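PDB 4NQ0: HAT1-interacting factor 1 from Saccharomyces cerevisiae, which acts as a nuclear chaperone for histones H3 and H4 within the HAT-B acetyltransferase complex, and takes part in chromatin assembly and telomere silencing. Local coordinates for residues Leu63-Ala68 against Ala211-Leu216; Asp180-Asp185 against Asp237-Met242; Asn205-Leu210 against Asp244-Ala249; Ser231-Gly236 against Gly264-Leu269; His258-Leu263 against Phe284-Ala289. All coordinates share one frame; numbering follows the deposited sequence.

How the contacts relate
All five contacts belong to one helical array. Contacts 1, 3 and 5 are buried, largely apolar pairings of antiparallel helices. Contact 1 joins helices 61-77 and 202-218, contact 3 joins 202-218 and 229-248, and contact 5 joins 252-266 and 273-290. Contact 4 pairs helix 229-248 with helix 252-266 and the turn after it. It is only partly buried and mixes hydrogen bonds with aromatic packing. Contact 2 differs in kind: an acidic loop, 180-185, meets helix 229-248 through a buried carboxylate. That carboxylate also bonds Tyr-265 of contact 4 and Lys-261 of contact 5. Contacts 3 and 5 are tied by Glu-246 with His-258 and Asp-244 with Tyr-259.

Contact 1: residues Leu63-Ala68 against Ala211-Leu216; sequences LFTIFA and AQALML
Phe-64 projects from helix 61-77 toward helix 202-218, and its ring lies between Gln-212 and Leu-216. CG stands anti to the carbonyl carbon (chi1 -71°), and from there the ring reaches both residues. CD1 and CE1 meet Gln-212: CD1 is 3.7 Å from Gln-212 CB, and CE1 is 3.4 Å from Gln-212 OE1. The ring and amide planes are 60° apart, so the two groups do not stack. CD2 and CE2 meet Leu-216, whose side chain runs at about a right angle to Phe-64. Leu-216 CD1 is 3.5 Å from Phe-64 CE2. Segments 63-68 and 211-216 run antiparallel with a crossing angle of -160° and their axes 8.7 Å apart, as in the helical packing of TPR-like arrays. Helix 202-218 belongs to the predicted first TPR repeat. Ala-213, with only CB as a side chain, faces Phe-64 where the backbones are nearest: Phe-64 CA and Ala-213 CA are 5.6 Å apart. Beside the ring, the methyl CG2 of Thr-65 presses on Ala-213 CB at 3.4 Å, tighter than usual for two carbons. The amide of Gln-212 is held by other groups. Its OE1 accepts from the backbone N of Arg-190, and its NE2 bonds Tyr-197 OH and Asp-208 O.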
# COMPACT_ATOMS: atom_id res chain seq x y z
N LEU A 63 10.07 9.29 -5.02
CA LEU A 63 9.66 9.90 -6.28
C LEU A 63 8.49 9.13 -6.89
O LEU A 63 7.57 9.72 -7.44
CB LEU A 63 10.81 9.98 -7.28
CG LEU A 63 11.91 11.00 -6.94
CD1 LEU A 63 13.15 10.73 -7.76
CD2 LEU A 63 11.43 12.43 -7.15
N PHE A 64 8.54 7.80 -6.78
CA PHE A 64 7.48 6.95 -7.30
C PHE A 64 6.24 6.98 -6.42
O PHE A 64 5.11 7.10 -6.91
CB PHE A 64 8.02 5.52 -7.49
CG PHE A 64 9.00 5.40 -8.63
CD1 PHE A 64 8.57 5.04 -9.89
CD2 PHE A 64 10.36 5.67 -8.44
CE1 PHE A 64 9.47 4.93 -10.96
CE2 PHE A 64 11.25 5.56 -9.49
CZ PHE A 64 10.81 5.19 -10.74
N THR A 65 6.44 6.94 -5.10
CA THR A 65 5.30 6.89 -4.18
C THR A 65 4.53 8.21 -4.11
O THR A 65 3.29 8.22 -4.14
CB THR A 65 5.71 6.44 -2.77
OG1 THR A 65 6.59 7.41 -2.18
CG2 THR A 65 6.42 5.09 -2.85
N ILE A 66 5.25 9.32 -4.08
CA ILE A 66 4.62 10.65 -4.17
C ILE A 66 3.90 10.81 -5.51
O ILE A 66 2.75 11.26 -5.56
CB ILE A 66 5.65 11.78 -3.95
CG1 ILE A 66 6.20 11.72 -2.52
CG2 ILE A 66 5.01 13.14 -4.21
CD1 ILE A 66 7.47 12.47 -2.34
N PHE A 67 4.58 10.43 -6.60
CA PHE A 67 4.00 10.51 -7.95
C PHE A 67 2.69 9.71 -7.98
O PHE A 67 1.66 10.19 -8.48
CB PHE A 67 5.01 9.95 -8.97
CG PHE A 67 4.76 10.32 -10.43
CD1 PHE A 67 3.57 10.89 -10.89
CD2 PHE A 67 5.74 10.03 -11.37
CE1 PHE A 67 3.40 11.18 -12.24
CE2 PHE A 67 5.57 10.32 -12.72
CZ PHE A 67 4.40 10.89 -13.15
N ALA A 68 2.71 8.50 -7.43
CA ALA A 68 1.53 7.64 -7.43
C ALA A 68 0.38 8.26 -6.63
O ALA A 68 -0.75 8.30 -7.10
CB ALA A 68 1.88 6.27 -6.88
N ALA A 211 4.40 -0.28 -8.14
CA ALA A 211 5.13 -1.53 -8.43
C ALA A 211 6.62 -1.23 -8.46
O ALA A 211 7.43 -2.00 -7.94
CB ALA A 211 4.67 -2.18 -9.76
N GLN A 212 6.97 -0.09 -9.04
CA GLN A 212 8.37 0.33 -9.08
C GLN A 212 8.89 0.81 -7.72
O GLN A 212 10.07 0.62 -7.42
CB GLN A 212 8.55 1.40 -10.16
CG GLN A 212 8.26 0.86 -11.57
CD GLN A 212 8.21 1.94 -12.61
OE1 GLN A 212 9.25 2.36 -13.11
NE2 GLN A 212 7.00 2.39 -12.95
N ALA A 213 8.05 1.43 -6.90
CA ALA A 213 8.45 1.71 -5.51
C ALA A 213 8.85 0.43 -4.77
O ALA A 213 9.88 0.39 -4.07
CB ALA A 213 7.36 2.45 -4.76
N LEU A 214 8.03 -0.61 -4.94
CA LEU A 214 8.27 -1.91 -4.32
C LEU A 214 9.59 -2.47 -4.79
O LEU A 214 10.39 -2.96 -4.00
CB LEU A 214 7.19 -2.92 -4.70
CG LEU A 214 5.86 -2.91 -3.98
CD1 LEU A 214 4.94 -3.93 -4.65
CD2 LEU A 214 6.02 -3.21 -2.49
N MET A 215 9.77 -2.44 -6.10
CA MET A 215 11.00 -2.89 -6.74
C MET A 215 12.21 -2.25 -6.07
O MET A 215 13.16 -2.94 -5.71
CB MET A 215 10.92 -2.55 -8.24
CG MET A 215 12.20 -2.60 -9.05
SD MET A 215 11.92 -1.77 -10.65
CE MET A 215 10.50 -2.67 -11.29
N LEU A 216 12.16 -0.94 -5.88
CA LEU A 216 13.28 -0.19 -5.32
C LEU A 216 13.49 -0.48 -3.82
O LEU A 216 14.61 -0.76 -3.38
CB LEU A 216 13.09 1.31 -5.57
CG LEU A 216 13.18 1.72 -7.05
CD1 LEU A 216 12.59 3.10 -7.32
CD2 LEU A 216 14.64 1.64 -7.52

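Contact 2: residues Asp180-Asp185 against Asp237-Met242; sequences DDEIED and DVYILM
Asp-180 OD2 is gripped by two tyrosine hydroxyls. Tyr-239 OH donates to its syn lone pair at 2.8 Å, and Tyr-265 OH is the second partner. Asp-180 and Tyr-239 meet tip to tip, with carboxylate and ring planes 24° apart. CG of Asp-180 is anti to its backbone N (chi1 -178°), and the carboxylate beyond it reaches the hydroxyl. The other oxygen, OD1, accepts from Glu-182 N at 3.1 Å and closes an Asx turn within a type I beta turn. The same OD1 forms a salt bridge to Lys-261. These partners probably stabilise the negative charge of the buried carboxylate. Glu-182 slides past the tyrosine in the opposite direction, and its OE1 is 3.6 Å from Tyr-239 CE1. Its carboxylate is bound by Lys-261 and His-258. The loop lies within the region 80-199, which is important for histone binding. It comes after helix 61-77 and before helix 202-218. It lies against helix 229-248, with helix 252-266 supplying His-258, Lys-261 and Tyr-265.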
# COMPACT_ATOMS: atom_id res chain seq x y z
N ASP A 180 9.11 -12.63 -1.79
CA ASP A 180 7.92 -11.94 -2.25
C ASP A 180 7.98 -11.86 -3.78
O ASP A 180 8.75 -11.06 -4.33
CB ASP A 180 7.86 -10.54 -1.61
CG ASP A 180 6.62 -9.75 -2.00
OD1 ASP A 180 5.91 -10.14 -2.95
OD2 ASP A 180 6.35 -8.72 -1.35
N ASP A 181 7.17 -12.67 -4.45
CA ASP A 181 7.22 -12.80 -5.92
C ASP A 181 6.75 -11.55 -6.67
O ASP A 181 7.02 -11.40 -7.87
CB ASP A 181 6.41 -14.03 -6.40
CG ASP A 181 7.30 -15.22 -6.80
OD1 ASP A 181 8.43 -15.36 -6.27
OD2 ASP A 181 6.86 -16.01 -7.67
N GLU A 182 6.07 -10.66 -5.97
CA GLU A 182 5.53 -9.45 -6.57
C GLU A 182 6.56 -8.32 -6.66
O GLU A 182 6.34 -7.31 -7.34
CB GLU A 182 4.31 -9.01 -5.76
CG GLU A 182 3.57 -7.79 -6.27
CD GLU A 182 2.21 -7.62 -5.61
OE1 GLU A 182 1.87 -8.43 -4.72
OE2 GLU A 182 1.49 -6.67 -5.97
N ILE A 183 7.70 -8.48 -6.00
CA ILE A 183 8.75 -7.48 -6.11
C ILE A 183 9.58 -7.77 -7.37
O ILE A 183 10.27 -8.78 -7.44
CB ILE A 183 9.65 -7.46 -4.88
CG1 ILE A 183 8.82 -7.07 -3.65
CG2 ILE A 183 10.80 -6.48 -5.08
CD1 ILE A 183 9.61 -6.95 -2.38
N GLU A 184 9.48 -6.89 -8.36
CA GLU A 184 10.16 -7.09 -9.64
C GLU A 184 11.64 -6.79 -9.51
O GLU A 184 12.06 -6.05 -8.61
CB GLU A 184 9.58 -6.18 -10.72
CG GLU A 184 8.10 -6.33 -10.99
CD GLU A 184 7.61 -5.28 -11.99
OE1 GLU A 184 8.36 -4.98 -12.95
OE2 GLU A 184 6.49 -4.75 -11.82
N ASP A 185 12.43 -7.35 -10.42
CA ASP A 185 13.84 -7.02 -10.55
C ASP A 185 13.98 -5.58 -11.00
O ASP A 185 13.21 -5.09 -11.83
CB ASP A 185 14.53 -7.93 -11.58
CG ASP A 185 16.05 -7.87 -11.49
OD1 ASP A 185 16.64 -8.87 -11.05
OD2 ASP A 185 16.66 -6.84 -11.86
N ASP A 237 3.50 -0.10 3.81
CA ASP A 237 2.84 1.17 3.47
C ASP A 237 2.48 1.23 2.00
O ASP A 237 1.40 1.71 1.63
CB ASP A 237 3.73 2.38 3.83
CG ASP A 237 3.79 2.66 5.32
OD1 ASP A 237 2.95 2.15 6.09
OD2 ASP A 237 4.69 3.42 5.73
N VAL A 238 3.38 0.75 1.14
CA VAL A 238 3.11 0.74 -0.30
C VAL A 238 1.94 -0.18 -0.63
O VAL A 238 1.09 0.16 -1.46
CB VAL A 238 4.34 0.36 -1.12
CG1 VAL A 238 3.96 0.12 -2.60
CG2 VAL A 238 5.41 1.45 -0.98
N TYR A 239 1.90 -1.34 0.03
CA TYR A 239 0.83 -2.31 -0.23
C TYR A 239 -0.52 -1.75 0.21
O TYR A 239 -1.52 -1.95 -0.48
CB TYR A 239 1.11 -3.67 0.43
CG TYR A 239 2.01 -4.58 -0.39
CD1 TYR A 239 1.71 -4.88 -1.72
CD2 TYR A 239 3.14 -5.16 0.17
CE1 TYR A 239 2.53 -5.71 -2.47
CE2 TYR A 239 3.96 -5.99 -0.58
CZ TYR A 239 3.65 -6.26 -1.89
OH TYR A 239 4.47 -7.07 -2.60
N ILE A 240 -0.56 -1.04 1.34
CA ILE A 240 -1.78 -0.36 1.77
C ILE A 240 -2.24 0.65 0.71
O ILE A 240 -3.42 0.69 0.36
CB ILE A 240 -1.63 0.38 3.13
CG1 ILE A 240 -1.37 -0.60 4.29
CG2 ILE A 240 -2.88 1.22 3.43
CD1 ILE A 240 -2.51 -1.60 4.57
N LEU A 241 -1.32 1.45 0.19
CA LEU A 241 -1.66 2.43 -0.85
C LEU A 241 -2.17 1.73 -2.11
O LEU A 241 -3.16 2.14 -2.68
CB LEU A 241 -0.45 3.29 -1.23
CG LEU A 241 -0.61 4.81 -1.26
CD1 LEU A 241 0.69 5.43 -1.85
CD2 LEU A 241 -1.84 5.31 -2.03
N MET A 242 -1.48 0.68 -2.54
CA MET A 242 -1.95 -0.13 -3.66
C MET A 242 -3.38 -0.61 -3.41
O MET A 242 -4.23 -0.49 -4.27
CB MET A 242 -1.04 -1.33 -3.89
CG MET A 242 0.27 -0.98 -4.55
SD MET A 242 1.19 -2.50 -4.79
CE MET A 242 2.51 -1.91 -5.84

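Contact 3: residues Asn205-Leu210 against Asp244-Ala249; sequences NALDLL and DIEREA
Segments 205-210 and 244-248 run antiparallel, with their axes 10.5 Å apart and a crossing angle of -161°; Leu-207 CA and Ile-245 CA are the nearest pair, at 7.5 Å. Ile-245 is the central side chain. Its CG1 is anti to the carbonyl carbon (chi1 -67°), and CD1 at the end of that branch touches two residues. CD1 is 3.7 Å from Ala-206 CB and also 3.7 Å from Leu-210 CD1. Leu-210 and Ile-245 meet tip to tip. The other branch, CG2, faces Leu-207 CG at 4.1 Å, where the two side chains slide past each other in opposite directions. Leu-207 then crosses Glu-246 at about a right angle. Its CD1 rests on the aliphatic CG of Glu-246 at 3.7 Å. This pairing joins the predicted TPR 1 and TPR 2 repeats. Tyr-203 and Met-242 extend the apolar layer around Ile-245 and Leu-207. Glu-246 does two jobs: its methylene packs against helix 202-218, while its carboxylate is bound by Arg-254 and His-258 of helix 252-266, which probably offset its charge. The contact across the segments is van der Waals packing of Ile-245, the two leucines, Ala-206 and the glutamate methylene.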
# COMPACT_ATOMS: atom_id res chain seq x y z
N ASN A 205 -1.94 3.76 -13.77
CA ASN A 205 -0.65 4.47 -13.72
C ASN A 205 -0.07 4.52 -12.31
O ASN A 205 1.10 4.20 -12.10
CB ASN A 205 -0.80 5.89 -14.27
CG ASN A 205 -1.18 5.90 -15.76
OD1 ASN A 205 -1.16 4.87 -16.43
ND2 ASN A 205 -1.53 7.07 -16.27
N ALA A 206 -0.89 4.91 -11.34
CA ALA A 206 -0.45 5.00 -9.94
C ALA A 206 0.06 3.64 -9.43
O ALA A 206 1.11 3.54 -8.78
CB ALA A 206 -1.57 5.50 -9.08
N LEU A 207 -0.69 2.58 -9.76
CA LEU A 207 -0.32 1.21 -9.39
C LEU A 207 1.02 0.78 -9.99
O LEU A 207 1.81 0.13 -9.32
CB LEU A 207 -1.42 0.22 -9.83
CG LEU A 207 -2.66 0.22 -8.96
CD1 LEU A 207 -3.70 -0.76 -9.52
CD2 LEU A 207 -2.28 -0.13 -7.50
N ASP A 208 1.26 1.14 -11.25
CA ASP A 208 2.52 0.81 -11.92
C ASP A 208 3.69 1.56 -11.26
O ASP A 208 4.78 1.01 -11.10
CB ASP A 208 2.46 1.14 -13.41
CG ASP A 208 3.64 0.60 -14.17
OD1 ASP A 208 3.83 -0.63 -14.17
OD2 ASP A 208 4.39 1.40 -14.78
N LEU A 209 3.45 2.81 -10.88
CA LEU A 209 4.45 3.60 -10.17
C LEU A 209 4.77 2.98 -8.81
O LEU A 209 5.92 2.98 -8.39
CB LEU A 209 4.00 5.05 -10.01
CG LEU A 209 4.12 5.89 -11.29
CD1 LEU A 209 3.19 7.07 -11.25
CD2 LEU A 209 5.58 6.34 -11.47
N LEU A 210 3.75 2.47 -8.13
CA LEU A 210 3.97 1.78 -6.86
C LEU A 210 4.68 0.44 -7.04
O LEU A 210 5.52 0.07 -6.20
CB LEU A 210 2.65 1.61 -6.09
CG LEU A 210 2.05 2.90 -5.55
CD1 LEU A 210 0.59 2.71 -5.14
CD2 LEU A 210 2.88 3.43 -4.37
N ASP A 244 -5.68 0.68 -1.33
CA ASP A 244 -6.59 1.82 -1.34
C ASP A 244 -6.97 2.18 -2.77
O ASP A 244 -8.15 2.35 -3.08
CB ASP A 244 -5.97 3.05 -0.67
CG ASP A 244 -5.78 2.89 0.83
OD1 ASP A 244 -5.03 3.71 1.39
OD2 ASP A 244 -6.38 1.98 1.46
N ILE A 245 -5.98 2.29 -3.65
CA ILE A 245 -6.24 2.63 -5.06
C ILE A 245 -7.12 1.57 -5.74
O ILE A 245 -8.10 1.89 -6.42
CB ILE A 245 -4.94 2.78 -5.85
CG1 ILE A 245 -4.15 4.00 -5.36
CG2 ILE A 245 -5.22 2.92 -7.35
CD1 ILE A 245 -2.73 4.06 -5.88
N GLU A 246 -6.76 0.30 -5.54
CA GLU A 246 -7.52 -0.79 -6.15
C GLU A 246 -8.96 -0.81 -5.62
O GLU A 246 -9.88 -1.03 -6.38
CB GLU A 246 -6.82 -2.13 -5.90
CG GLU A 246 -5.51 -2.25 -6.66
CD GLU A 246 -4.65 -3.41 -6.20
OE1 GLU A 246 -4.63 -3.71 -4.98
OE2 GLU A 246 -3.98 -4.00 -7.06
N ARG A 247 -9.13 -0.57 -4.33
CA ARG A 247 -10.47 -0.43 -3.74
C ARG A 247 -11.25 0.71 -4.41
O ARG A 247 -12.40 0.52 -4.83
CB ARG A 247 -10.36 -0.16 -2.23
CG ARG A 247 -11.69 -0.20 -1.49
CD ARG A 247 -11.55 0.02 0.01
NE ARG A 247 -10.86 1.28 0.33
CZ ARG A 247 -10.77 1.80 1.56
NH1 ARG A 247 -10.12 2.95 1.73
NH2 ARG A 247 -11.34 1.21 2.60
N GLU A 248 -10.62 1.86 -4.54
CA GLU A 248 -11.23 2.99 -5.23
C GLU A 248 -11.59 2.63 -6.67
O GLU A 248 -12.62 3.06 -7.19
CB GLU A 248 -10.30 4.21 -5.22
CG GLU A 248 -10.95 5.51 -5.71
CD GLU A 248 -12.10 5.95 -4.82
OE1 GLU A 248 -12.00 5.80 -3.59
OE2 GLU A 248 -13.12 6.45 -5.37
N ALA A 249 -10.74 1.83 -7.32
CA ALA A 249 -10.98 1.41 -8.71
C ALA A 249 -11.91 0.20 -8.81
O ALA A 249 -12.07 -0.36 -9.90
CB ALA A 249 -9.66 1.12 -9.42

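Contact 4: residues Ser231-Gly236 against Gly264-Leu269; sequences SRLRIG and GYYKTL
Arg-232 NE donates to Thr-268 OG1 at 3.1 Å. The bond is fairly straight, at 163°, and the oxygen lies in the guanidinium plane. NH2 adds two weak bonds, to Thr-268 OG1 and to Thr-268 O. Thr-268 OG1 in turn donates to Tyr-265 O at 2.7 Å, a carbonyl that also accepts from Thr-268 N. The arginine therefore reaches the turn after helix 252-266 through an oxygen that is itself held in place. Glu-229 gives the guanidinium a salt-bridge partner, and Leu-227 O takes NH1. Ile-235 CG2, the branch anti to the backbone N, reaches over the centre of the Tyr-265 ring. It is 3.5 Å from the centroid and 9° off the normal, a CH-pi contact. Gly-236 has no side chain, and the Tyr-266 ring lies where a CB would point. The backbones are nearest here: Gly-236 CA is 5.3 Å from Tyr-265 CA. The Tyr-266 hydroxyl passes Gly-236 and is hydrogen-bonded to Asp-237. Leu-233 CD1 touches Leu-269 CD2 at 3.9 Å. The contact joins the start of helix 229-248 to the end of helix 252-266. Leu-214 and Leu-217 of helix 202-218 pack on Ile-235, while helix 273-290 meets Tyr-266 and Leu-269.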
# COMPACT_ATOMS: atom_id res chain seq x y z
N SER A 231 12.73 -0.71 5.38
CA SER A 231 12.28 -1.17 4.06
C SER A 231 10.97 -1.96 4.15
O SER A 231 10.00 -1.67 3.44
CB SER A 231 13.36 -2.03 3.40
OG SER A 231 14.39 -1.23 2.82
N ARG A 232 10.95 -2.95 5.03
CA ARG A 232 9.75 -3.76 5.26
C ARG A 232 8.54 -2.94 5.73
O ARG A 232 7.41 -3.20 5.31
CB ARG A 232 10.06 -4.88 6.24
CG ARG A 232 10.76 -6.06 5.55
CD ARG A 232 11.84 -6.67 6.42
NE ARG A 232 11.35 -6.88 7.77
CZ ARG A 232 12.07 -6.76 8.89
NH1 ARG A 232 13.35 -6.40 8.86
NH2 ARG A 232 11.48 -6.98 10.05
N LEU A 233 8.78 -1.94 6.56
CA LEU A 233 7.73 -0.99 6.98
C LEU A 233 7.18 -0.25 5.76
O LEU A 233 5.97 -0.19 5.56
CB LEU A 233 8.27 0.03 7.99
CG LEU A 233 7.37 1.22 8.33
CD1 LEU A 233 6.09 0.77 9.01
CD2 LEU A 233 8.10 2.25 9.21
N ARG A 234 8.09 0.30 4.97
CA ARG A 234 7.72 1.10 3.81
C ARG A 234 7.04 0.27 2.73
O ARG A 234 6.14 0.75 2.05
CB ARG A 234 8.94 1.82 3.24
CG ARG A 234 9.45 2.93 4.16
CD ARG A 234 9.96 4.13 3.38
NE ARG A 234 11.38 4.02 3.10
CZ ARG A 234 12.04 4.75 2.20
NH1 ARG A 234 11.42 5.66 1.46
NH2 ARG A 234 13.34 4.56 2.05
N ILE A 235 7.48 -0.97 2.59
CA ILE A 235 6.83 -1.90 1.67
C ILE A 235 5.39 -2.14 2.10
O ILE A 235 4.48 -2.10 1.27
CB ILE A 235 7.62 -3.23 1.54
CG1 ILE A 235 8.89 -3.00 0.72
CG2 ILE A 235 6.78 -4.31 0.86
CD1 ILE A 235 9.89 -4.13 0.77
N GLY A 236 5.17 -2.36 3.40
CA GLY A 236 3.81 -2.49 3.93
C GLY A 236 2.95 -1.30 3.59
O GLY A 236 1.82 -1.46 3.11
N GLY A 264 1.05 -8.79 6.49
CA GLY A 264 2.20 -9.69 6.64
C GLY A 264 3.53 -8.96 6.86
O GLY A 264 4.36 -9.41 7.64
N TYR A 265 3.73 -7.84 6.17
CA TYR A 265 4.97 -7.08 6.31
C TYR A 265 5.05 -6.41 7.68
O TYR A 265 6.10 -6.42 8.32
CB TYR A 265 5.13 -6.06 5.18
CG TYR A 265 5.83 -6.64 3.98
CD1 TYR A 265 7.22 -6.65 3.89
CD2 TYR A 265 5.12 -7.22 2.94
CE1 TYR A 265 7.87 -7.19 2.81
CE2 TYR A 265 5.76 -7.77 1.85
CZ TYR A 265 7.14 -7.75 1.79
OH TYR A 265 7.79 -8.28 0.72
N TYR A 266 3.95 -5.83 8.13
CA TYR A 266 3.94 -5.18 9.45
C TYR A 266 4.22 -6.19 10.56
O TYR A 266 4.80 -5.86 11.58
CB TYR A 266 2.60 -4.50 9.69
CG TYR A 266 2.28 -3.34 8.76
CD1 TYR A 266 3.26 -2.43 8.38
CD2 TYR A 266 0.98 -3.11 8.32
CE1 TYR A 266 2.96 -1.35 7.54
CE2 TYR A 266 0.68 -2.04 7.49
CZ TYR A 266 1.68 -1.16 7.11
OH TYR A 266 1.40 -0.08 6.31
N LYS A 267 3.81 -7.44 10.35
CA LYS A 267 4.04 -8.50 11.33
C LYS A 267 5.48 -9.00 11.43
O LYS A 267 5.81 -9.73 12.36
CB LYS A 267 3.09 -9.66 11.08
CG LYS A 267 1.69 -9.39 11.60
CD LYS A 267 0.73 -10.47 11.12
CE LYS A 267 -0.45 -10.65 12.05
NZ LYS A 267 -1.48 -11.55 11.43
N THR A 268 6.34 -8.61 10.49
CA THR A 268 7.77 -8.90 10.62
C THR A 268 8.48 -7.83 11.45
O THR A 268 9.67 -7.94 11.74
CB THR A 268 8.47 -8.94 9.25
OG1 THR A 268 8.51 -7.62 8.69
CG2 THR A 268 7.74 -9.92 8.29
N LEU A 269 7.75 -6.77 11.79
CA LEU A 269 8.34 -5.60 12.45
C LEU A 269 8.44 -5.84 13.94
O LEU A 269 7.55 -6.46 14.54
CB LEU A 269 7.49 -4.35 12.19
CG LEU A 269 7.84 -3.37 11.07
CD1 LEU A 269 8.77 -3.95 10.00
CD2 LEU A 269 6.55 -2.85 10.44

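Contact 5: residues His258-Leu263 against Phe284-Ala289; sequences HYLKAL and FLVCDA
Segments 258-263 and 284-289 run nearly antiparallel, at 168°, with their axes 9.2 Å apart. Tyr-259 CA and Val-286 CA are the nearest pair, at 5.8 Å. Tyr-259 carries the contact. Its ring lies against Leu-285, whose CB stands over the centre of one face. CB is 3.6 Å from the ring centroid and 6° off the normal, a CH-pi contact. The two side chains cross at about a right angle, and Leu-285 CD1 reaches Tyr-259 CE1 at 3.8 Å. Ala-289 CB approaches the ring at its edge, 4.1 Å from Tyr-259 CE2. Val-286 CG2, the methyl anti to the carbonyl carbon, fits between two residues of the other helix. This CG2 of Val-286 is 3.5 Å from Tyr-259 CB and 3.9 Å from Leu-260 CD2. The hydroxyl of Tyr-259 reaches beyond the pair to bond Asp-244 of helix 229-248, while Arg-247 of that helix packs on both Tyr-259 and Leu-285. Three consecutive helices are thereby tied at one tyrosine. Both segments lie in the region that binds H2A-H2B. The arrangement is consistent with the stacked antiparallel helices of a TPR array; 258-263 lies mostly in predicted TPR 2, and predicted TPR 3 begins at Ala-289.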
# COMPACT_ATOMS: atom_id res chain seq x y z
N HIS A 258 -3.68 -7.18 -1.40
CA HIS A 258 -2.61 -6.25 -1.03
C HIS A 258 -2.64 -5.81 0.42
O HIS A 258 -1.59 -5.71 1.06
CB HIS A 258 -2.56 -5.07 -1.99
CG HIS A 258 -1.95 -5.42 -3.31
ND1 HIS A 258 -2.52 -5.10 -4.51
CD2 HIS A 258 -0.83 -6.12 -3.60
CE1 HIS A 258 -1.77 -5.56 -5.49
NE2 HIS A 258 -0.73 -6.20 -4.96
N TYR A 259 -3.83 -5.57 0.96
CA TYR A 259 -3.97 -5.30 2.40
C TYR A 259 -3.42 -6.45 3.26
O TYR A 259 -2.76 -6.24 4.29
CB TYR A 259 -5.43 -5.06 2.77
CG TYR A 259 -6.05 -3.78 2.25
CD1 TYR A 259 -5.33 -2.59 2.15
CD2 TYR A 259 -7.40 -3.74 1.91
CE1 TYR A 259 -5.92 -1.41 1.69
CE2 TYR A 259 -8.00 -2.58 1.46
CZ TYR A 259 -7.26 -1.41 1.35
OH TYR A 259 -7.86 -0.26 0.91
N LEU A 260 -3.70 -7.68 2.84
CA LEU A 260 -3.14 -8.86 3.49
C LEU A 260 -1.62 -8.96 3.37
O LEU A 260 -0.97 -9.46 4.29
CB LEU A 260 -3.75 -10.14 2.94
CG LEU A 260 -5.22 -10.40 3.31
CD1 LEU A 260 -5.74 -11.52 2.45
CD2 LEU A 260 -5.39 -10.74 4.78
N LYS A 261 -1.08 -8.54 2.23
CA LYS A 261 0.38 -8.49 2.06
C LYS A 261 0.98 -7.44 2.99
O LYS A 261 2.02 -7.68 3.60
CB LYS A 261 0.76 -8.17 0.61
CG LYS A 261 0.49 -9.29 -0.38
CD LYS A 261 1.71 -10.16 -0.68
CE LYS A 261 2.76 -9.40 -1.46
NZ LYS A 261 3.27 -10.11 -2.67
N ALA A 262 0.33 -6.29 3.10
CA ALA A 262 0.80 -5.22 3.97
C ALA A 262 0.83 -5.73 5.41
O ALA A 262 1.82 -5.57 6.12
CB ALA A 262 -0.09 -3.98 3.86
N LEU A 263 -0.26 -6.36 5.81
CA LEU A 263 -0.39 -6.92 7.14
C LEU A 263 0.75 -7.90 7.43
O LEU A 263 1.36 -7.84 8.48
CB LEU A 263 -1.77 -7.58 7.27
CG LEU A 263 -2.28 -8.07 8.62
CD1 LEU A 263 -2.51 -6.93 9.62
CD2 LEU A 263 -3.58 -8.86 8.40
N PHE A 284 -8.56 -3.93 9.53
CA PHE A 284 -9.86 -3.30 9.25
C PHE A 284 -10.07 -3.09 7.75
O PHE A 284 -11.19 -3.29 7.23
CB PHE A 284 -10.01 -1.97 9.99
CG PHE A 284 -11.21 -1.17 9.55
CD1 PHE A 284 -12.49 -1.53 9.96
CD2 PHE A 284 -11.06 -0.07 8.72
CE1 PHE A 284 -13.60 -0.82 9.53
CE2 PHE A 284 -12.17 0.66 8.30
CZ PHE A 284 -13.44 0.28 8.71
N LEU A 285 -9.02 -2.66 7.05
CA LEU A 285 -9.14 -2.40 5.61
C LEU A 285 -9.47 -3.68 4.84
O LEU A 285 -10.26 -3.66 3.90
CB LEU A 285 -7.87 -1.74 5.06
CG LEU A 285 -7.61 -0.30 5.52
CD1 LEU A 285 -6.18 0.14 5.16
CD2 LEU A 285 -8.63 0.68 4.94
N VAL A 286 -8.89 -4.80 5.26
CA VAL A 286 -9.25 -6.12 4.74
C VAL A 286 -10.76 -6.36 4.84
O VAL A 286 -11.39 -6.72 3.85
CB VAL A 286 -8.49 -7.24 5.48
CG1 VAL A 286 -9.15 -8.61 5.25
CG2 VAL A 286 -7.01 -7.25 5.06
N CYS A 287 -11.32 -6.14 6.03
CA CYS A 287 -12.75 -6.33 6.26
C CYS A 287 -13.62 -5.38 5.45
O CYS A 287 -14.68 -5.78 4.94
CB CYS A 287 -13.07 -6.17 7.75
SG CYS A 287 -12.27 -7.45 8.74
N ASP A 288 -13.19 -4.13 5.34
CA ASP A 288 -13.95 -3.13 4.61
C ASP A 288 -14.01 -3.47 3.11
O ASP A 288 -15.05 -3.28 2.49
CB ASP A 288 -13.37 -1.73 4.81
CG ASP A 288 -14.42 -0.65 4.65
OD1 ASP A 288 -15.32 -0.58 5.51
OD2 ASP A 288 -14.36 0.12 3.67
N ALA A 289 -12.92 -3.96 2.55
CA ALA A 289 -12.91 -4.40 1.16
C ALA A 289 -13.69 -5.70 1.01
O ALA A 289 -14.45 -5.87 0.06
CB ALA A 289 -11.49 -4.57 0.67